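Local coordinates for hypothetical protein (Exiguobacterium sibiricum, PDB 2HKV) that is of unknown function but binds a nickel ion in a helical bundle of the DinB superfamily, whose members are commonly metal-dependent enzymes, at residues L9-L23 with L118-S130. Numbering follows the deposited sequence.
With NI (nickel (II) ion), chain B.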
ATOM      1  N   LEU A   9      -2.254  11.946   6.122  1.00 32.98           N
ATOM      2  CA  LEU A   9      -1.837  11.744   4.748  1.00 32.90           C
ATOM      3  C   LEU A   9      -0.470  12.370   4.465  1.00 32.49           C
ATOM      4  O   LEU A   9       0.334  11.733   3.811  1.00 33.64           O
ATOM      5  CB  LEU A   9      -2.886  12.191   3.737  1.00 33.01           C
ATOM      6  CG  LEU A   9      -4.095  11.287   3.507  1.00 39.60           C
ATOM      7  CD1 LEU A   9      -5.207  12.012   2.694  1.00 35.21           C
ATOM      8  CD2 LEU A   9      -3.659   9.944   2.898  1.00 35.15           C
ATOM      9  N   ASP A  10      -0.246  13.614   4.896  1.00 33.22           N
ATOM     10  CA  ASP A  10       1.039  14.276   4.683  1.00 33.65           C
ATOM     11  C   ASP A  10       2.171  13.412   5.302  1.00 35.13           C
ATOM     12  O   ASP A  10       3.233  13.199   4.700  1.00 36.73           O
ATOM     13  CB  ASP A  10       1.004  15.677   5.255  1.00 33.01           C
ATOM     14  CG  ASP A  10       2.250  16.466   4.951  1.00 46.35           C
ATOM     15  OD1 ASP A  10       2.530  16.669   3.767  1.00 55.15           O
ATOM     16  OD2 ASP A  10       2.964  16.871   5.899  1.00 63.53           O
ATOM     17  N   ARG A  11       1.921  12.881   6.480  1.00 33.40           N
ATOM     18  CA  ARG A  11       2.931  12.030   7.177  1.00 33.60           C
ATOM     19  C   ARG A  11       3.245  10.743   6.396  1.00 35.63           C
ATOM     20  O   ARG A  11       4.398  10.463   6.058  1.00 34.35           O
ATOM     21  CB  ARG A  11       2.446  11.716   8.586  1.00 33.78           C
ATOM     22  CG  ARG A  11       3.327  10.756   9.374  1.00 36.41           C
ATOM     23  CD  ARG A  11       2.952  10.690  10.820  1.00 39.18           C
ATOM     24  NE  ARG A  11       3.735   9.667  11.535  1.00 37.43           N
ATOM     25  CZ  ARG A  11       3.841   9.605  12.865  1.00 44.07           C
ATOM     26  NH1 ARG A  11       3.232  10.467  13.622  1.00 41.79           N
ATOM     27  NH2 ARG A  11       4.597   8.653  13.425  1.00 40.35           N
ATOM     28  N   HIS A  12       2.205   9.961   6.140  1.00 32.90           N
ATOM     29  CA  HIS A  12       2.343   8.626   5.584  1.00 32.20           C
ATOM     30  C   HIS A  12       2.625   8.643   4.107  1.00 34.13           C
ATOM     31  O   HIS A  12       3.444   7.840   3.611  1.00 34.57           O
ATOM     32  CB  HIS A  12       1.131   7.745   5.996  1.00 33.62           C
ATOM     33  CG  HIS A  12       1.106   7.447   7.462  1.00 36.66           C
ATOM     34  ND1 HIS A  12       1.885   6.441   8.028  1.00 36.36           N
ATOM     35  CD2 HIS A  12       0.470   8.051   8.492  1.00 37.73           C
ATOM     36  CE1 HIS A  12       1.734   6.471   9.342  1.00 36.24           C
ATOM     37  NE2 HIS A  12       0.902   7.443   9.657  1.00 37.97           N
ATOM     38  N   VAL A  13       2.024   9.561   3.356  1.00 33.31           N
ATOM     39  CA  VAL A  13       2.410   9.679   1.954  1.00 34.55           C
ATOM     40  C   VAL A  13       3.841  10.246   1.834  1.00 35.42           C
ATOM     41  O   VAL A  13       4.628   9.823   0.994  1.00 34.85           O
ATOM     42  CB  VAL A  13       1.412  10.492   1.069  1.00 37.49           C
ATOM     43  CG1 VAL A  13       1.930  10.500  -0.363  1.00 36.70           C
ATOM     44  CG2 VAL A  13       0.012   9.902   1.087  1.00 35.41           C
ATOM     45  N   GLY A  14       4.215  11.168   2.709  1.00 32.95           N
ATOM     46  CA  GLY A  14       5.614  11.661   2.722  1.00 33.20           C
ATOM     47  C   GLY A  14       6.633  10.542   2.987  1.00 34.20           C
ATOM     48  O   GLY A  14       7.728  10.512   2.391  1.00 35.67           O
ATOM     49  N   VAL A  15       6.312   9.620   3.895  1.00 36.48           N
ATOM     50  CA  VAL A  15       7.192   8.473   4.126  1.00 37.31           C
ATOM     51  C   VAL A  15       7.303   7.669   2.863  1.00 38.53           C
ATOM     52  O   VAL A  15       8.395   7.252   2.472  1.00 38.53           O
ATOM     53  CB  VAL A  15       6.679   7.470   5.235  1.00 40.48           C
ATOM     54  CG1 VAL A  15       7.491   6.179   5.229  1.00 40.73           C
ATOM     55  CG2 VAL A  15       6.654   8.098   6.672  1.00 41.90           C
ATOM     56  N   GLY A  16       6.143   7.360   2.284  1.00 37.94           N
ATOM     57  CA  GLY A  16       6.074   6.668   1.001  1.00 36.64           C
ATOM     58  C   GLY A  16       6.956   7.291  -0.049  1.00 35.13           C
ATOM     59  O   GLY A  16       7.691   6.602  -0.754  1.00 36.67           O
ATOM     60  N   VAL A  17       6.910   8.600  -0.161  1.00 34.06           N
ATOM     61  CA  VAL A  17       7.668   9.293  -1.177  1.00 35.61           C
ATOM     62  C   VAL A  17       9.156   9.301  -0.847  1.00 34.60           C
ATOM     63  O   VAL A  17       9.974   9.019  -1.705  1.00 35.18           O
ATOM     64  CB  VAL A  17       7.159  10.737  -1.345  1.00 35.79           C
ATOM     65  CG1 VAL A  17       8.144  11.586  -2.205  1.00 42.02           C
ATOM     66  CG2 VAL A  17       5.747  10.724  -1.953  1.00 37.37           C
ATOM     67  N   ARG A  18       9.518   9.593   0.400  1.00 33.92           N
ATOM     68  CA  ARG A  18      10.946   9.619   0.704  1.00 36.58           C
ATOM     69  C   ARG A  18      11.635   8.258   0.587  1.00 36.87           C
ATOM     70  O   ARG A  18      12.773   8.164   0.083  1.00 37.42           O
ATOM     71  CB  ARG A  18      11.209  10.208   2.055  1.00 38.89           C
ATOM     72  CG  ARG A  18      10.824  11.676   2.072  1.00 48.09           C
ATOM     73  CD  ARG A  18      11.226  12.359   3.333  1.00 58.01           C
ATOM     74  NE  ARG A  18      10.668  11.666   4.477  1.00 58.74           N
ATOM     75  CZ  ARG A  18       9.528  11.974   5.094  1.00 62.82           C
ATOM     76  NH1 ARG A  18       8.749  13.005   4.696  1.00 52.67           N
ATOM     77  NH2 ARG A  18       9.166  11.213   6.133  1.00 59.04           N
ATOM     78  N   THR A  19      10.959   7.205   1.044  1.00 37.24           N
ATOM     79  CA  THR A  19      11.482   5.851   0.865  1.00 36.23           C
ATOM     80  C   THR A  19      11.536   5.443  -0.584  1.00 37.44           C
ATOM     81  O   THR A  19      12.507   4.836  -0.998  1.00 36.37           O
ATOM     82  CB  THR A  19      10.735   4.818   1.699  1.00 35.05           C
ATOM     83  OG1 THR A  19       9.329   4.847   1.392  1.00 37.84           O
ATOM     84  CG2 THR A  19      10.979   5.075   3.252  1.00 38.23           C
ATOM     85  N   THR A  20      10.555   5.806  -1.403  1.00 36.64           N
ATOM     86  CA  THR A  20      10.628   5.530  -2.826  1.00 37.31           C
ATOM     87  C   THR A  20      11.808   6.216  -3.488  1.00 39.30           C
ATOM     88  O   THR A  20      12.506   5.587  -4.319  1.00 35.39           O
ATOM     89  CB  THR A  20       9.320   5.880  -3.555  1.00 36.97           C
ATOM     90  OG1 THR A  20       8.269   5.101  -2.984  1.00 36.38           O
ATOM     91  CG2 THR A  20       9.391   5.588  -5.076  1.00 34.98           C
ATOM     92  N   ARG A  21      12.047   7.470  -3.103  1.00 38.51           N
ATOM     93  CA  ARG A  21      13.167   8.245  -3.625  1.00 38.91           C
ATOM     94  C   ARG A  21      14.466   7.489  -3.314  1.00 38.44           C
ATOM     95  O   ARG A  21      15.330   7.339  -4.172  1.00 38.68           O
ATOM     96  CB  ARG A  21      13.168   9.669  -3.039  1.00 39.55           C
ATOM     97  CG  ARG A  21      13.980  10.641  -3.793  1.00 48.36           C
ATOM     98  CD  ARG A  21      14.155  11.952  -3.003  1.00 50.49           C
ATOM     99  NE  ARG A  21      12.860  12.600  -2.784  1.00 58.73           N
ATOM    100  CZ  ARG A  21      12.424  13.097  -1.628  1.00 68.19           C
ATOM    101  NH1 ARG A  21      13.166  13.056  -0.522  1.00 73.94           N
ATOM    102  NH2 ARG A  21      11.224  13.666  -1.579  1.00 67.12           N
ATOM    103  N   ASP A  22      14.590   6.974  -2.086  1.00 34.87           N
ATOM    104  CA  ASP A  22      15.799   6.257  -1.695  1.00 40.04           C
ATOM    105  C   ASP A  22      15.959   4.993  -2.518  1.00 41.40           C
ATOM    106  O   ASP A  22      17.073   4.680  -2.978  1.00 40.69           O
ATOM    107  CB  ASP A  22      15.771   5.896  -0.219  1.00 42.37           C
ATOM    108  CG  ASP A  22      15.864   7.121   0.688  1.00 55.83           C
ATOM    109  OD1 ASP A  22      16.472   8.151   0.257  1.00 59.00           O
ATOM    110  OD2 ASP A  22      15.338   7.040   1.837  1.00 62.91           O
ATOM    111  N   LEU A  23      14.846   4.284  -2.745  1.00 39.71           N
ATOM    112  CA  LEU A  23      14.921   3.035  -3.519  1.00 38.50           C
ATOM    113  C   LEU A  23      15.382   3.304  -4.946  1.00 37.91           C
ATOM    114  O   LEU A  23      16.235   2.589  -5.444  1.00 37.86           O
ATOM    115  CB  LEU A  23      13.576   2.273  -3.546  1.00 39.64           C
ATOM    116  CG  LEU A  23      13.118   1.548  -2.266  1.00 43.07           C
ATOM    117  CD1 LEU A  23      11.687   0.986  -2.470  1.00 45.96           C
ATOM    118  CD2 LEU A  23      14.070   0.400  -1.900  1.00 44.73           C
ATOM    119  N   LEU A 118      -7.737  11.029  -2.482  1.00 34.68           N
ATOM    120  CA  LEU A 118      -6.486  11.248  -1.794  1.00 32.09           C
ATOM    121  C   LEU A 118      -5.983   9.988  -1.080  1.00 34.96           C
ATOM    122  O   LEU A 118      -4.789   9.674  -1.121  1.00 35.19           O
ATOM    123  CB  LEU A 118      -6.641  12.410  -0.847  1.00 32.39           C
ATOM    124  CG  LEU A 118      -6.752  13.810  -1.435  1.00 33.43           C
ATOM    125  CD1 LEU A 118      -7.296  14.887  -0.460  1.00 36.90           C
ATOM    126  CD2 LEU A 118      -5.468  14.256  -2.149  1.00 32.69           C
ATOM    127  N   LEU A 119      -6.895   9.242  -0.470  1.00 33.57           N
ATOM    128  CA  LEU A 119      -6.500   7.949   0.106  1.00 34.91           C
ATOM    129  C   LEU A 119      -6.150   6.919  -0.990  1.00 36.95           C
ATOM    130  O   LEU A 119      -5.179   6.139  -0.829  1.00 34.00           O
ATOM    131  CB  LEU A 119      -7.581   7.392   1.036  1.00 33.01           C
ATOM    132  CG  LEU A 119      -7.383   5.979   1.624  1.00 33.22           C
ATOM    133  CD1 LEU A 119      -6.056   5.869   2.388  1.00 36.76           C
ATOM    134  CD2 LEU A 119      -8.597   5.655   2.518  1.00 35.22           C
ATOM    135  N   GLU A 120      -6.888   6.892  -2.111  1.00 33.10           N
ATOM    136  CA  GLU A 120      -6.619   5.938  -3.176  1.00 33.92           C
ATOM    137  C   GLU A 120      -5.214   6.114  -3.706  1.00 35.75           C
ATOM    138  O   GLU A 120      -4.527   5.133  -3.952  1.00 33.61           O
ATOM    139  CB  GLU A 120      -7.640   6.093  -4.304  1.00 37.08           C
ATOM    140  CG  GLU A 120      -7.582   5.047  -5.439  1.00 36.76           C
ATOM    141  CD  GLU A 120      -6.387   5.231  -6.392  1.00 44.10           C
ATOM    142  OE1 GLU A 120      -5.948   6.385  -6.569  1.00 44.28           O
ATOM    143  OE2 GLU A 120      -5.881   4.249  -6.986  1.00 47.05           O
ATOM    144  N   ALA A 121      -4.747   7.349  -3.817  1.00 33.20           N
ATOM    145  CA  ALA A 121      -3.461   7.584  -4.445  1.00 34.23           C
ATOM    146  C   ALA A 121      -2.422   7.107  -3.424  1.00 36.03           C
ATOM    147  O   ALA A 121      -1.397   6.569  -3.815  1.00 32.49           O
ATOM    148  CB  ALA A 121      -3.284   9.055  -4.756  1.00 33.33           C
ATOM    149  N   ALA A 122      -2.670   7.330  -2.134  1.00 34.98           N
ATOM    150  CA  ALA A 122      -1.772   6.856  -1.066  1.00 34.71           C
ATOM    151  C   ALA A 122      -1.539   5.310  -1.103  1.00 33.27           C
ATOM    152  O   ALA A 122      -0.403   4.814  -1.146  1.00 35.78           O
ATOM    153  CB  ALA A 122      -2.269   7.314   0.344  1.00 36.57           C
ATOM    154  N   VAL A 123      -2.620   4.550  -1.083  1.00 32.49           N
ATOM    155  CA  VAL A 123      -2.513   3.103  -1.108  1.00 33.88           C
ATOM    156  C   VAL A 123      -1.983   2.596  -2.434  1.00 33.73           C
ATOM    157  O   VAL A 123      -1.303   1.589  -2.465  1.00 33.80           O
ATOM    158  CB  VAL A 123      -3.858   2.376  -0.713  1.00 36.37           C
ATOM    159  CG1 VAL A 123      -4.250   2.766   0.712  1.00 34.99           C
ATOM    160  CG2 VAL A 123      -5.007   2.660  -1.680  1.00 32.77           C
ATOM    161  N   HIS A 124      -2.274   3.285  -3.540  1.00 32.74           N
ATOM    162  CA  HIS A 124      -1.650   2.951  -4.825  1.00 33.46           C
ATOM    163  C   HIS A 124      -0.115   3.131  -4.816  1.00 30.95           C
ATOM    164  O   HIS A 124       0.649   2.255  -5.251  1.00 32.48           O
ATOM    165  CB  HIS A 124      -2.352   3.803  -5.909  1.00 32.47           C
ATOM    166  CG  HIS A 124      -2.012   3.427  -7.289  1.00 32.80           C
ATOM    167  ND1 HIS A 124      -2.273   4.249  -8.350  1.00 32.62           N
ATOM    168  CD2 HIS A 124      -1.422   2.324  -7.789  1.00 31.93           C
ATOM    169  CE1 HIS A 124      -1.862   3.667  -9.453  1.00 35.88           C
ATOM    170  NE2 HIS A 124      -1.360   2.498  -9.126  1.00 24.97           N
ATOM    171  N   LEU A 125       0.342   4.181  -4.158  1.00 31.50           N
ATOM    172  CA  LEU A 125       1.758   4.403  -3.947  1.00 33.25           C
ATOM    173  C   LEU A 125       2.447   3.268  -3.147  1.00 31.12           C
ATOM    174  O   LEU A 125       3.493   2.717  -3.587  1.00 32.56           O
ATOM    175  CB  LEU A 125       2.026   5.769  -3.276  1.00 32.77           C
ATOM    176  CG  LEU A 125       3.509   6.146  -3.139  1.00 33.84           C
ATOM    177  CD1 LEU A 125       4.085   6.615  -4.466  1.00 39.47           C
ATOM    178  CD2 LEU A 125       3.661   7.238  -2.022  1.00 36.64           C
ATOM    179  N   TYR A 126       1.850   2.862  -2.059  1.00 31.35           N
ATOM    180  CA  TYR A 126       2.375   1.783  -1.214  1.00 32.70           C
ATOM    181  C   TYR A 126       2.298   0.455  -1.935  1.00 34.10           C
ATOM    182  O   TYR A 126       3.201  -0.343  -1.806  1.00 34.01           O
ATOM    183  CB  TYR A 126       1.649   1.761   0.153  1.00 33.34           C
ATOM    184  CG  TYR A 126       2.292   2.716   1.162  1.00 30.42           C
ATOM    185  CD1 TYR A 126       1.950   4.083   1.164  1.00 32.28           C
ATOM    186  CD2 TYR A 126       3.156   2.257   2.125  1.00 36.53           C
ATOM    187  CE1 TYR A 126       2.532   4.986   2.022  1.00 30.55           C
ATOM    188  CE2 TYR A 126       3.728   3.131   3.028  1.00 35.73           C
ATOM    189  CZ  TYR A 126       3.374   4.484   3.013  1.00 36.35           C
ATOM    190  OH  TYR A 126       3.955   5.331   3.922  1.00 37.53           O
ATOM    191  N   HIS A 127       1.272   0.226  -2.753  1.00 34.38           N
ATOM    192  CA  HIS A 127       1.208  -0.976  -3.620  1.00 30.97           C
ATOM    193  C   HIS A 127       2.465  -1.089  -4.515  1.00 31.19           C
ATOM    194  O   HIS A 127       3.121  -2.117  -4.576  1.00 32.08           O
ATOM    195  CB  HIS A 127      -0.079  -0.931  -4.460  1.00 32.85           C
ATOM    196  CG  HIS A 127      -0.190  -2.003  -5.516  1.00 34.43           C
ATOM    197  ND1 HIS A 127      -0.581  -3.292  -5.223  1.00 40.13           N
ATOM    198  CD2 HIS A 127       0.069  -1.978  -6.846  1.00 35.09           C
ATOM    199  CE1 HIS A 127      -0.587  -4.014  -6.337  1.00 40.04           C
ATOM    200  NE2 HIS A 127      -0.184  -3.247  -7.339  1.00 37.24           N
ATOM    201  N   HIS A 128       2.784  -0.023  -5.245  1.00 30.75           N
ATOM    202  CA  HIS A 128       3.894  -0.099  -6.135  1.00 31.00           C
ATOM    203  C   HIS A 128       5.242   0.077  -5.482  1.00 32.97           C
ATOM    204  O   HIS A 128       6.222  -0.456  -6.026  1.00 33.99           O
ATOM    205  CB  HIS A 128       3.753   0.843  -7.326  1.00 32.20           C
ATOM    206  CG  HIS A 128       2.636   0.491  -8.243  1.00 28.93           C
ATOM    207  ND1 HIS A 128       2.633  -0.662  -9.003  1.00 31.32           N
ATOM    208  CD2 HIS A 128       1.520   1.168  -8.567  1.00 30.59           C
ATOM    209  CE1 HIS A 128       1.539  -0.657  -9.760  1.00 33.03           C
ATOM    210  NE2 HIS A 128       0.809   0.408  -9.460  1.00 28.78           N
ATOM    211  N   ARG A 129       5.346   0.777  -4.351  1.00 32.88           N
ATOM    212  CA  ARG A 129       6.607   0.822  -3.611  1.00 32.89           C
ATOM    213  C   ARG A 129       6.996  -0.619  -3.217  1.00 30.05           C
ATOM    214  O   ARG A 129       8.171  -1.059  -3.317  1.00 31.76           O
ATOM    215  CB  ARG A 129       6.468   1.647  -2.365  1.00 33.52           C
ATOM    216  CG  ARG A 129       7.806   1.883  -1.645  1.00 35.84           C
ATOM    217  CD  ARG A 129       7.668   2.560  -0.286  1.00 37.57           C
ATOM    218  NE  ARG A 129       6.990   1.689   0.680  1.00 36.02           N
ATOM    219  CZ  ARG A 129       7.088   1.814   1.995  1.00 37.88           C
ATOM    220  NH1 ARG A 129       7.785   2.795   2.529  1.00 40.26           N
ATOM    221  NH2 ARG A 129       6.412   0.981   2.767  1.00 38.13           N
ATOM    222  N   SER A 130       6.000  -1.389  -2.758  1.00 32.40           N
ATOM    223  CA  SER A 130       6.208  -2.807  -2.413  1.00 32.63           C
ATOM    224  C   SER A 130       6.701  -3.609  -3.611  1.00 33.48           C
ATOM    225  O   SER A 130       7.670  -4.438  -3.499  1.00 32.13           O
ATOM    226  CB  SER A 130       4.917  -3.423  -1.878  1.00 32.30           C
ATOM    227  OG  SER A 130       5.161  -4.704  -1.318  1.00 35.61           O
TER
HETATM  228 NI    NI B 149      -0.693   1.160 -10.653  1.00 30.62          NI
HETATM  229  O   HOH W   1       3.757   4.723   6.881  1.00 39.02           O
HETATM  230  O   HOH W   2      -0.331  -0.418 -12.219  1.00 30.69           O
HETATM  231  O   HOH W   3      -2.245   1.734 -11.907  1.00 31.86           O
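Tyr126 and Arg129 of helix 114-138 reach across to helix 4-26 and make the polar half of a near-parallel pairing in the helical bundle of this DinB-superfamily protein, a good example of one helix gripping another through a main-chain carbonyl and a threonine hydroxyl. The axes of segments 9-23 and 118-130 approach to 9.9 Å, at 29°. Tyr126 lays its ring beside Gly16, where the absence of a side chain lets CE1 come within 4.1 Å of Gly16 CA, and its OH donates to His12 O (2.6 Å). The oxygen lies near the ring plane, and the helical Gly16 N reaches it from the opposite face of the carbonyl, so two donors hold it. A water bridges the same hydroxyl to His12 ND1, while His12 NE2 turns to Asp112 of the second subunit. Leu125, with CG anti to the backbone N (chi1 -174°), sets CD2 against Val13 CG1, Gly16 and Val17 CG2. Toward the N-terminal ends of the two segments, Ala122 CB meets Val13 CG2 at 3.5 Å. Away from helix 4-26, the ends of His124 and His128 bind nickel with His49 and two waters. Arg129 fills a hole formed by Gly16, Thr19, Thr20 and Leu23; a bend at chi3 (67°) brings one guanidinium face against Tyr126 CE2, near that face's rim. Phe148 makes a cation-pi contact with it, and NH1 bonds Leu147 O and donates in plane to Thr19 OG1 (2.8 Å), which itself donates to Val15 O.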